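Local coordinates for ZYG-9 (Caenorhabditis elegans, PDB 2OF3), which organises microtubules and spindle poles during mitosis and meiosis in the one-cell embryo, as a member of the XMAP215/TOG family, at residues E209-A213 with A245-M249. Sequence-based numbering, arbitrary orientation.
Sequences EKTVA and AAGRM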
loop_
_atom_site.group_PDB
_atom_site.type_symbol
_atom_site.label_atom_id
_atom_site.label_comp_id
_atom_site.label_asym_id
_atom_site.label_seq_id
_atom_site.Cartn_x
_atom_site.Cartn_y
_atom_site.Cartn_z
ATOM N N GLU A 209 7.924 -13.888 -12.564
ATOM C CA GLU A 209 8.798 -15.070 -12.335
ATOM C C GLU A 209 10.245 -14.683 -12.276
ATOM O O GLU A 209 10.939 -15.056 -11.334
ATOM C CB GLU A 209 8.589 -16.182 -13.363
ATOM C CG GLU A 209 7.158 -16.614 -13.555
ATOM C CD GLU A 209 6.430 -15.839 -14.691
ATOM O OE1 GLU A 209 6.713 -14.640 -14.947
ATOM O OE2 GLU A 209 5.550 -16.447 -15.324
ATOM N N LYS A 210 10.691 -13.862 -13.215
ATOM C CA LYS A 210 12.080 -13.471 -13.281
ATOM C C LYS A 210 12.518 -12.521 -12.175
ATOM O O LYS A 210 13.679 -12.562 -11.735
ATOM C CB LYS A 210 12.380 -12.822 -14.665
ATOM C CG LYS A 210 13.788 -12.235 -14.778
ATOM C CD LYS A 210 14.194 -11.937 -16.252
ATOM C CE LYS A 210 15.761 -11.969 -16.444
ATOM N NZ LYS A 210 16.371 -13.392 -16.648
ATOM N N THR A 211 11.613 -11.625 -11.758
ATOM C CA THR A 211 11.920 -10.690 -10.703
ATOM C C THR A 211 11.968 -11.400 -9.345
ATOM O O THR A 211 12.770 -11.038 -8.464
ATOM C CB THR A 211 10.841 -9.569 -10.639
ATOM O OG1 THR A 211 10.628 -9.054 -11.967
ATOM C CG2 THR A 211 11.291 -8.446 -9.762
ATOM N N VAL A 212 11.096 -12.390 -9.191
ATOM C CA VAL A 212 10.933 -13.057 -7.900
ATOM C C VAL A 212 12.021 -14.146 -7.704
ATOM O O VAL A 212 12.541 -14.330 -6.597
ATOM C CB VAL A 212 9.486 -13.594 -7.717
ATOM C CG1 VAL A 212 9.396 -14.594 -6.527
ATOM C CG2 VAL A 212 8.476 -12.419 -7.516
ATOM N N ALA A 213 12.350 -14.869 -8.781
ATOM C CA ALA A 213 13.319 -15.983 -8.715
ATOM C C ALA A 213 14.606 -15.728 -7.892
ATOM O O ALA A 213 14.981 -16.603 -7.128
ATOM C CB ALA A 213 13.666 -16.546 -10.144
ATOM N N ALA A 245 10.272 -18.397 -18.146
ATOM C CA ALA A 245 10.102 -17.032 -17.595
ATOM C C ALA A 245 11.103 -16.677 -16.464
ATOM O O ALA A 245 11.675 -15.582 -16.428
ATOM C CB ALA A 245 8.629 -16.873 -17.127
ATOM N N ALA A 246 11.327 -17.594 -15.526
ATOM C CA ALA A 246 12.257 -17.328 -14.433
ATOM C C ALA A 246 13.704 -17.107 -14.876
ATOM O O ALA A 246 14.468 -16.378 -14.212
ATOM C CB ALA A 246 12.208 -18.469 -13.441
ATOM N N GLY A 247 14.106 -17.773 -15.962
ATOM C CA GLY A 247 15.512 -17.728 -16.414
ATOM C C GLY A 247 16.426 -18.547 -15.520
ATOM O O GLY A 247 15.952 -19.362 -14.720
ATOM N N ARG A 248 17.736 -18.311 -15.645
ATOM C CA ARG A 248 18.786 -19.116 -14.969
ATOM C C ARG A 248 18.711 -18.947 -13.478
ATOM O O ARG A 248 18.714 -17.822 -13.011
ATOM C CB ARG A 248 20.196 -18.670 -15.423
ATOM C CG ARG A 248 21.397 -19.490 -14.803
ATOM C CD ARG A 248 22.629 -19.573 -15.777
ATOM N NE ARG A 248 22.632 -18.411 -16.692
ATOM C CZ ARG A 248 22.138 -18.407 -17.941
ATOM N NH1 ARG A 248 21.618 -19.523 -18.477
ATOM N NH2 ARG A 248 22.168 -17.278 -18.662
ATOM N N MET A 249 18.645 -20.058 -12.742
ATOM C CA MET A 249 18.595 -20.024 -11.268
ATOM C C MET A 249 19.763 -20.834 -10.771
ATOM O O MET A 249 20.160 -21.788 -11.430
ATOM C CB MET A 249 17.293 -20.658 -10.732
ATOM C CG MET A 249 15.981 -19.896 -11.049
ATOM S SD MET A 249 14.608 -20.721 -10.303
ATOM C CE MET A 249 13.611 -20.895 -11.663
HETATM O O HOH W 1 15.693 -14.128 -12.503
#
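Glu-209 and Ala-245 meet where two short helices, 208-212 and 241-246, pack near the C-terminal end of the helical-repeat (HEAT-like) solenoid of this TOG domain. The backbones come very close here, with CA of Lys-210 only 4.0 Å from CA of Ala-246, an approach probably eased by the small side chains of Ala-245 and Ala-246. On the packed side, the Ala-245 methyl sits squarely over the flat face of the Glu-209 carboxylate: CD of Glu-209 lies 3.4 Å from CB of Ala-245. The bend at chi2 (92°) turns CG and the acid group back onto the methyl, which CB already touches. OE2 also lies close to the carboxylate of Glu-238, a like-charged neighbour that may raise the proton affinity of one or both acids. Swapping Glu-209 for an alanine would probably strip the carboxylate from the methyl, leaving just CB against it, and open a gap toward Cys-234 of helix 221-238. Deeper in, CB of Ala-213 sits 4.1 Å from CB of Ala-246, and CG of Met-249 packs against the same Ala-213 methyl at 4.2 Å. The Lys-210 side is looser and wetter. CB of Lys-210 rests 3.4 Å from Ala-245 O, while its exposed chain reaches out and bends at its end, leaving NZ loosely beside Gly-247. No direct hydrogen bond joins the segments; instead a water bridges two carbonyls, donating to Lys-210 O at 2.7 Å and to Ala-246 O at 3.1 Å.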